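Local atomic coordinates of homoserine dehydrogenase (Thermoplasma acidophilum, PDB entry 3ING), a protein that probably catalyses the NADP-dependent interconversion of L-aspartate semialdehyde and L-homoserine on the biosynthetic route to threonine and methionine. Residues Asp127-Ala132 with Lys137-Glu142; Gly110-Thr115 with Leu318-Val323. One frame throughout, in Å; residues are numbered along the deposited sequence.

Overall arrangement
Both contacts lie toward the same edge of the nucleotide-binding sheet, with their centres 10 Å apart. Contact 1 packs helix 119-135 on strand 139-140, the outermost strand; contact 2 packs helix 306-321, close to the end of the chain, on the neighbouring strand 112-115. The segments meet in probable hydrogen bonds, from Tyr138 N to the side-chain OD1 of Asn112 at 2.7 Å and, between the strands, from Thr115 N to Arg140 O at 2.9 Å. Neither contact touches NADPH: the side chains of Val114 and Tyr141 each stay about 10 Å from it. Contact 1 reaches the sodium site through Glu142, while the side chain of Val114 in contact 2 lies about 11 Å from the ion.

Contact 1. Residues Asp127-Ala132 with Lys137-Glu142; sequences DIMDSA and KYIRYE. With NA (sodium ion), chain B; EDO (1,2-ethanediol), chain H.
Met129, a selenomethionine, meets Ile139 because its chain sets out beside the backbone N (chi1 -59°) and bends at chi2 (-57°), which carries the selenium toward the strand. Ile139 answers with its CG2 branch, held between its own backbone N and carbonyl carbon; SE lies 3.7 Å from this CG2, and the two side chains cross at about a right angle. Beyond the selenium, Met129 CE comes to 4.2 Å from Tyr141 CE2, obliquely to the ring, whose hydroxyl is hydrogen-bonded to His224. Ile128 completes the apolar patch, its CG2 4.3 Å from Ile139 CD1. Branched isoleucines fill the space between helix and strand, and a flexible methionine bridges to the ring. At the other end the chain is tied back on itself: Lys137 N donates an almost straight bond to Ala132 O (2.9 Å, 174°). The small Ala132 lets the returning backbone come close, its CB 3.7 Å from Lys137 O. Farther along, Glu142 binds sodium through O and OE2, with Val145, Ala146 and Val149 completing the site. The helix and strand form the second half of a beta-alpha-beta unit, strand 112-115, helix 119-135, strand 139-140, of the Rossmann-type domain.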
ATOM      1  N   ASP A 127      23.675   8.029  12.564  1.00 23.60           N
ATOM      2  CA  ASP A 127      24.360   9.166  11.996  1.00 21.73           C
ATOM      3  C   ASP A 127      23.637   9.694  10.785  1.00 21.26           C
ATOM      4  O   ASP A 127      23.542  10.896  10.595  1.00 17.78           O
ATOM      5  CB  ASP A 127      25.794   8.800  11.624  1.00 24.39           C
ATOM      6  CG  ASP A 127      26.643   8.514  12.848  1.00 30.70           C
ATOM      7  OD1 ASP A 127      26.489   9.274  13.812  1.00 26.68           O
ATOM      8  OD2 ASP A 127      27.422   7.534  12.835  1.00 30.79           O
ATOM      9  N   ILE A 128      23.105   8.803   9.964  1.00 20.50           N
ATOM     10  CA  ILE A 128      22.321   9.261   8.829  1.00 20.95           C
ATOM     11  C   ILE A 128      21.087  10.040   9.277  1.00 23.68           C
ATOM     12  O   ILE A 128      20.795  11.098   8.719  1.00 20.99           O
ATOM     13  CB  ILE A 128      21.893   8.103   7.921  1.00 20.72           C
ATOM     14  CG1 ILE A 128      23.126   7.522   7.222  1.00 20.31           C
ATOM     15  CG2 ILE A 128      20.794   8.586   6.926  1.00 16.57           C
ATOM     16  CD1 ILE A 128      22.870   6.185   6.512  1.00 18.25           C
HETATM   17  N   MSE A 129      20.350   9.556  10.283  1.00 22.23           N
HETATM   18  CA  MSE A 129      19.109  10.300  10.685  1.00 22.08           C
HETATM   19  C   MSE A 129      19.419  11.590  11.387  1.00 23.95           C
HETATM   20  O   MSE A 129      18.673  12.571  11.270  1.00 24.48           O
HETATM   21  CB  MSE A 129      18.214   9.426  11.533  1.00 21.36           C
HETATM   22  CG  MSE A 129      17.807   8.177  10.783  1.00 23.91           C
HETATM   23 SE   MSE A 129      16.893   8.565   9.049  0.75 26.49          SE
HETATM   24  CE  MSE A 129      16.627   6.779   8.468  1.00 30.28           C
ATOM     25  N   ASP A 130      20.531  11.604  12.112  1.00 22.14           N
ATOM     26  CA  ASP A 130      20.999  12.814  12.761  1.00 21.99           C
ATOM     27  C   ASP A 130      21.313  13.896  11.732  1.00 23.17           C
ATOM     28  O   ASP A 130      20.952  15.055  11.903  1.00 22.34           O
ATOM     29  CB  ASP A 130      22.238  12.507  13.558  1.00 24.74           C
ATOM     30  CG  ASP A 130      22.731  13.684  14.342  1.00 36.19           C
ATOM     31  OD1 ASP A 130      21.893  14.508  14.774  1.00 34.36           O
ATOM     32  OD2 ASP A 130      23.962  13.767  14.524  1.00 37.93           O
ATOM     33  N   SER A 131      22.015  13.529  10.674  1.00 22.12           N
ATOM     34  CA  SER A 131      22.367  14.506   9.647  1.00 21.75           C
ATOM     35  C   SER A 131      21.081  14.966   8.934  1.00 20.45           C
ATOM     36  O   SER A 131      20.924  16.148   8.600  1.00 21.68           O
ATOM     37  CB  SER A 131      23.390  13.889   8.688  1.00 24.08           C
ATOM     38  OG  SER A 131      23.765  14.789   7.660  1.00 25.68           O
ATOM     39  N   ALA A 132      20.154  14.042   8.693  1.00 23.86           N
ATOM     40  CA  ALA A 132      18.871  14.405   8.074  1.00 22.17           C
ATOM     41  C   ALA A 132      18.143  15.448   8.959  1.00 25.89           C
ATOM     42  O   ALA A 132      17.685  16.498   8.499  1.00 25.47           O
ATOM     43  CB  ALA A 132      18.003  13.156   7.869  1.00 22.80           C
ATOM     44  N   LYS A 137      16.118  17.603   6.340  1.00 23.17           N
ATOM     45  CA  LYS A 137      15.891  16.894   5.086  1.00 23.08           C
ATOM     46  C   LYS A 137      15.324  15.551   5.392  1.00 24.06           C
ATOM     47  O   LYS A 137      15.183  15.178   6.572  1.00 25.21           O
ATOM     48  CB  LYS A 137      17.170  16.744   4.274  1.00 21.60           C
ATOM     49  CG  LYS A 137      17.855  18.018   3.956  1.00 29.62           C
ATOM     50  CD  LYS A 137      17.041  18.870   3.035  1.00 27.84           C
ATOM     51  CE  LYS A 137      17.765  20.133   2.704  1.00 42.47           C
ATOM     52  NZ  LYS A 137      17.767  21.077   3.854  1.00 52.65           N
ATOM     53  N   TYR A 138      14.967  14.839   4.318  1.00 22.53           N
ATOM     54  CA  TYR A 138      14.348  13.516   4.396  1.00 24.43           C
ATOM     55  C   TYR A 138      15.099  12.497   3.597  1.00 22.94           C
ATOM     56  O   TYR A 138      15.803  12.851   2.658  1.00 22.34           O
ATOM     57  CB  TYR A 138      12.924  13.560   3.817  1.00 26.81           C
ATOM     58  CG  TYR A 138      12.016  14.510   4.551  1.00 27.32           C
ATOM     59  CD1 TYR A 138      11.398  14.128   5.737  1.00 37.10           C
ATOM     60  CD2 TYR A 138      11.808  15.794   4.102  1.00 40.02           C
ATOM     61  CE1 TYR A 138      10.564  14.996   6.436  1.00 39.51           C
ATOM     62  CE2 TYR A 138      10.982  16.674   4.807  1.00 39.67           C
ATOM     63  CZ  TYR A 138      10.360  16.261   5.962  1.00 41.88           C
ATOM     64  OH  TYR A 138       9.548  17.121   6.670  1.00 45.61           O
ATOM     65  N   ILE A 139      14.920  11.224   3.985  1.00 24.10           N
ATOM     66  CA  ILE A 139      15.401  10.111   3.230  1.00 23.89           C
ATOM     67  C   ILE A 139      14.305   9.082   3.100  1.00 25.23           C
ATOM     68  O   ILE A 139      13.613   8.759   4.083  1.00 23.54           O
ATOM     69  CB  ILE A 139      16.688   9.479   3.874  1.00 28.04           C
ATOM     70  CG1 ILE A 139      17.182   8.320   3.009  1.00 22.93           C
ATOM     71  CG2 ILE A 139      16.466   9.086   5.383  1.00 21.53           C
ATOM     72  CD1 ILE A 139      18.672   7.927   3.241  1.00 24.00           C
ATOM     73  N   ARG A 140      14.124   8.575   1.875  1.00 21.92           N
ATOM     74  CA  ARG A 140      13.210   7.465   1.632  1.00 22.58           C
ATOM     75  C   ARG A 140      13.990   6.288   1.054  1.00 21.10           C
ATOM     76  O   ARG A 140      15.065   6.451   0.445  1.00 21.54           O
ATOM     77  CB  ARG A 140      12.004   7.868   0.753  1.00 23.30           C
ATOM     78  CG  ARG A 140      11.093   8.925   1.366  1.00 25.08           C
ATOM     79  CD  ARG A 140       9.762   9.072   0.527  1.00 23.33           C
ATOM     80  NE  ARG A 140       8.968   7.853   0.651  1.00 25.00           N
ATOM     81  CZ  ARG A 140       8.116   7.599   1.659  1.00 22.72           C
ATOM     82  NH1 ARG A 140       7.919   8.476   2.605  1.00 24.64           N
ATOM     83  NH2 ARG A 140       7.454   6.442   1.710  1.00 24.20           N
ATOM     84  N   TYR A 141      13.457   5.095   1.310  1.00 22.51           N
ATOM     85  CA  TYR A 141      14.176   3.834   1.116  1.00 24.01           C
ATOM     86  C   TYR A 141      13.290   2.642   0.765  1.00 21.78           C
ATOM     87  O   TYR A 141      13.566   1.496   1.120  1.00 20.90           O
ATOM     88  CB  TYR A 141      15.059   3.603   2.349  1.00 21.96           C
ATOM     89  CG  TYR A 141      14.383   3.849   3.700  1.00 20.13           C
ATOM     90  CD1 TYR A 141      13.640   2.849   4.313  1.00 18.77           C
ATOM     91  CD2 TYR A 141      14.507   5.060   4.362  1.00 22.66           C
ATOM     92  CE1 TYR A 141      13.025   3.052   5.550  1.00 20.32           C
ATOM     93  CE2 TYR A 141      13.901   5.264   5.611  1.00 24.19           C
ATOM     94  CZ  TYR A 141      13.148   4.260   6.186  1.00 26.10           C
ATOM     95  OH  TYR A 141      12.533   4.448   7.419  1.00 24.46           O
ATOM     96  N   GLU A 142      12.247   2.909  -0.012  1.00 21.15           N
ATOM     97  CA  GLU A 142      11.364   1.846  -0.445  1.00 21.07           C
ATOM     98  C   GLU A 142      12.082   0.633  -1.017  1.00 21.43           C
ATOM     99  O   GLU A 142      11.788  -0.500  -0.661  1.00 24.26           O
ATOM    100  CB  GLU A 142      10.401   2.349  -1.511  1.00 21.13           C
ATOM    101  CG  GLU A 142       9.300   1.320  -1.829  1.00 26.84           C
ATOM    102  CD  GLU A 142       8.425   1.076  -0.612  1.00 31.58           C
ATOM    103  OE1 GLU A 142       7.833   2.048  -0.128  1.00 29.11           O
ATOM    104  OE2 GLU A 142       8.379  -0.073  -0.134  1.00 29.73           O
TER
HETATM  105 NA    NA B 325       9.877  -2.302  -1.063  1.00 28.32          NA
HETATM  106  C1  EDO H 331      13.139  16.510   8.496  1.00 51.18           C
HETATM  107  O1  EDO H 331      14.511  16.412   8.892  1.00 45.42           O
HETATM  108  C2  EDO H 331      12.394  17.423   9.450  1.00 57.11           C
HETATM  109  O2  EDO H 331      12.231  18.705   8.830  1.00 60.15           O

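Contact 2. Residues Gly110-Thr115 with Leu318-Val323; sequences GMNVVT and LLLSKV
Leu320 reaches strand 112-115 with one methyl, CD1, which lies 3.5 Å from Val114 CG2. Its CG stands beside the backbone N and anti to the carbonyl carbon (chi1 -79°), and chi2 near 166° extends CD1 away from the helix toward the strand. Val114 holds CG1 anti to its backbone N (chi1 171°), leaving CG2 as the branch that meets the leucine; the two side chains run past each other in opposite directions. The same CD1 lies 3.8 Å from Val113 O and 4.2 Å from Asn112 CB, so the methyl also touches the backbone at Val113 and the side chain of Asn112. Leucine is long enough to span from helix to sheet, whereas a beta-branched valine suits an extended strand and offers a compact surface. Asn112 gives this contact its CB and turns OD1 to Tyr138 N, just before the neighbouring strand 139-140. Leu318 and Leu319 pack on Leu160 of the second subunit. Val113 points away from Leu320 and packs on helix 97-108, so strand 112-115 lies between helices on its two faces, the layered alpha-beta-alpha arrangement of a Rossmann-type fold.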
ATOM      1  N   GLY A 110      21.462  20.779   0.579  1.00 28.87           N
ATOM      2  CA  GLY A 110      20.072  21.165   0.334  1.00 28.08           C
ATOM      3  C   GLY A 110      19.217  20.124  -0.368  1.00 27.06           C
ATOM      4  O   GLY A 110      18.141  20.440  -0.902  1.00 28.42           O
HETATM    5  N   MSE A 111      19.655  18.872  -0.342  1.00 23.82           N
HETATM    6  CA  MSE A 111      18.946  17.844  -1.041  1.00 24.11           C
HETATM    7  C   MSE A 111      18.337  16.818  -0.109  1.00 24.79           C
HETATM    8  O   MSE A 111      18.861  16.567   0.991  1.00 24.43           O
HETATM    9  CB  MSE A 111      19.893  17.123  -1.986  1.00 23.91           C
HETATM   10  CG  MSE A 111      20.544  18.006  -3.009  1.00 27.18           C
HETATM   11 SE   MSE A 111      21.557  16.958  -4.262  0.75 27.11          SE
HETATM   12  CE  MSE A 111      22.946  16.967  -3.754  1.00 28.94           C
ATOM     13  N   ASN A 112      17.225  16.213  -0.543  1.00 22.85           N
ATOM     14  CA  ASN A 112      16.742  15.000   0.142  1.00 21.09           C
ATOM     15  C   ASN A 112      17.382  13.811  -0.527  1.00 19.79           C
ATOM     16  O   ASN A 112      18.085  13.968  -1.534  1.00 21.00           O
ATOM     17  CB  ASN A 112      15.212  14.900   0.111  1.00 21.63           C
ATOM     18  CG  ASN A 112      14.544  16.012   0.849  1.00 24.51           C
ATOM     19  OD1 ASN A 112      14.839  16.286   2.022  1.00 20.63           O
ATOM     20  ND2 ASN A 112      13.611  16.670   0.179  1.00 24.94           N
ATOM     21  N   VAL A 113      17.169  12.611   0.032  1.00 19.99           N
ATOM     22  CA  VAL A 113      17.733  11.409  -0.514  1.00 18.88           C
ATOM     23  C   VAL A 113      16.734  10.308  -0.719  1.00 20.81           C
ATOM     24  O   VAL A 113      15.844  10.098   0.096  1.00 18.06           O
ATOM     25  CB  VAL A 113      18.898  10.880   0.417  1.00 19.26           C
ATOM     26  CG1 VAL A 113      19.395   9.521  -0.023  1.00 16.79           C
ATOM     27  CG2 VAL A 113      20.057  11.881   0.420  1.00 14.60           C
ATOM     28  N   VAL A 114      16.899   9.590  -1.831  1.00 18.65           N
ATOM     29  CA  VAL A 114      16.197   8.334  -2.072  1.00 20.17           C
ATOM     30  C   VAL A 114      17.247   7.248  -2.272  1.00 22.14           C
ATOM     31  O   VAL A 114      18.179   7.429  -3.050  1.00 22.37           O
ATOM     32  CB  VAL A 114      15.326   8.387  -3.309  1.00 20.09           C
ATOM     33  CG1 VAL A 114      14.826   7.010  -3.601  1.00 16.78           C
ATOM     34  CG2 VAL A 114      14.167   9.409  -3.121  1.00 17.07           C
ATOM     35  N   THR A 115      17.115   6.123  -1.574  1.00 20.67           N
ATOM     36  CA  THR A 115      18.094   5.082  -1.729  1.00 19.97           C
ATOM     37  C   THR A 115      17.482   3.702  -1.938  1.00 21.20           C
ATOM     38  O   THR A 115      16.464   3.347  -1.357  1.00 23.04           O
ATOM     39  CB  THR A 115      19.076   5.050  -0.518  1.00 22.18           C
ATOM     40  OG1 THR A 115      20.169   4.120  -0.774  1.00 24.33           O
ATOM     41  CG2 THR A 115      18.348   4.670   0.800  1.00 21.03           C
ATOM     42  N   LEU A 318       8.750  10.654  -6.483  1.00 21.87           N
ATOM     43  CA  LEU A 318       7.483  11.348  -6.669  1.00 23.54           C
ATOM     44  C   LEU A 318       6.856  11.676  -5.319  1.00 24.48           C
ATOM     45  O   LEU A 318       6.311  12.777  -5.134  1.00 24.43           O
ATOM     46  CB  LEU A 318       6.553  10.508  -7.546  1.00 22.99           C
ATOM     47  CG  LEU A 318       7.076  10.364  -8.971  1.00 23.12           C
ATOM     48  CD1 LEU A 318       6.171   9.459  -9.824  1.00 23.39           C
ATOM     49  CD2 LEU A 318       7.218  11.760  -9.620  1.00 20.84           C
ATOM     50  N   LEU A 319       6.989  10.788  -4.340  1.00 23.36           N
ATOM     51  CA  LEU A 319       6.483  11.124  -2.988  1.00 24.69           C
ATOM     52  C   LEU A 319       7.222  12.342  -2.433  1.00 25.34           C
ATOM     53  O   LEU A 319       6.607  13.221  -1.827  1.00 26.50           O
ATOM     54  CB  LEU A 319       6.610   9.945  -2.020  1.00 19.46           C
ATOM     55  CG  LEU A 319       5.636   8.760  -2.221  1.00 20.34           C
ATOM     56  CD1 LEU A 319       6.025   7.538  -1.373  1.00 21.22           C
ATOM     57  CD2 LEU A 319       4.220   9.280  -1.857  1.00 15.57           C
ATOM     58  N   LEU A 320       8.530  12.414  -2.659  1.00 23.92           N
ATOM     59  CA  LEU A 320       9.300  13.547  -2.146  1.00 27.38           C
ATOM     60  C   LEU A 320       9.053  14.841  -2.923  1.00 29.92           C
ATOM     61  O   LEU A 320       9.275  15.922  -2.404  1.00 32.07           O
ATOM     62  CB  LEU A 320      10.779  13.225  -2.088  1.00 24.45           C
ATOM     63  CG  LEU A 320      11.197  12.376  -0.902  1.00 26.75           C
ATOM     64  CD1 LEU A 320      12.623  11.811  -1.083  1.00 21.47           C
ATOM     65  CD2 LEU A 320      11.139  13.202   0.367  1.00 29.36           C
ATOM     66  N   SER A 321       8.569  14.726  -4.154  0.50 33.34           N
ATOM     67  CA  SER A 321       8.265  15.904  -4.951  0.50 36.27           C
ATOM     68  C   SER A 321       7.154  16.722  -4.304  0.50 40.26           C
ATOM     69  O   SER A 321       7.123  17.939  -4.457  0.50 41.63           O
ATOM     70  CB  SER A 321       7.867  15.537  -6.382  0.50 35.30           C
ATOM     71  OG  SER A 321       6.561  15.001  -6.448  0.50 35.78           O
ATOM     72  N   LYS A 322       6.275  16.057  -3.553  1.00 43.93           N
ATOM     73  CA  LYS A 322       5.135  16.719  -2.919  1.00 47.12           C
ATOM     74  C   LYS A 322       5.493  17.391  -1.580  1.00 49.28           C
ATOM     75  O   LYS A 322       4.653  18.067  -1.017  1.00 50.76           O
ATOM     76  CB  LYS A 322       3.966  15.738  -2.698  1.00 48.08           C
ATOM     77  CG  LYS A 322       3.329  15.236  -3.984  1.00 53.48           C
ATOM     78  CD  LYS A 322       3.628  13.766  -4.267  1.00 60.16           C
ATOM     79  CE  LYS A 322       2.431  12.863  -4.007  1.00 60.02           C
ATOM     80  NZ  LYS A 322       1.466  12.910  -5.148  1.00 62.90           N
ATOM     81  N   VAL A 323       6.710  17.219  -1.064  1.00 52.51           N
ATOM     82  CA  VAL A 323       7.091  17.891   0.195  1.00 54.90           C
ATOM     83  C   VAL A 323       7.136  19.411  -0.028  1.00 56.54           C
ATOM     84  O   VAL A 323       7.736  19.891  -1.003  1.00 57.00           O
ATOM     85  CB  VAL A 323       8.466  17.409   0.766  1.00 55.70           C
ATOM     86  CG1 VAL A 323       8.813  18.171   2.055  1.00 56.04           C
ATOM     87  CG2 VAL A 323       8.480  15.901   1.028  1.00 53.48           C
TER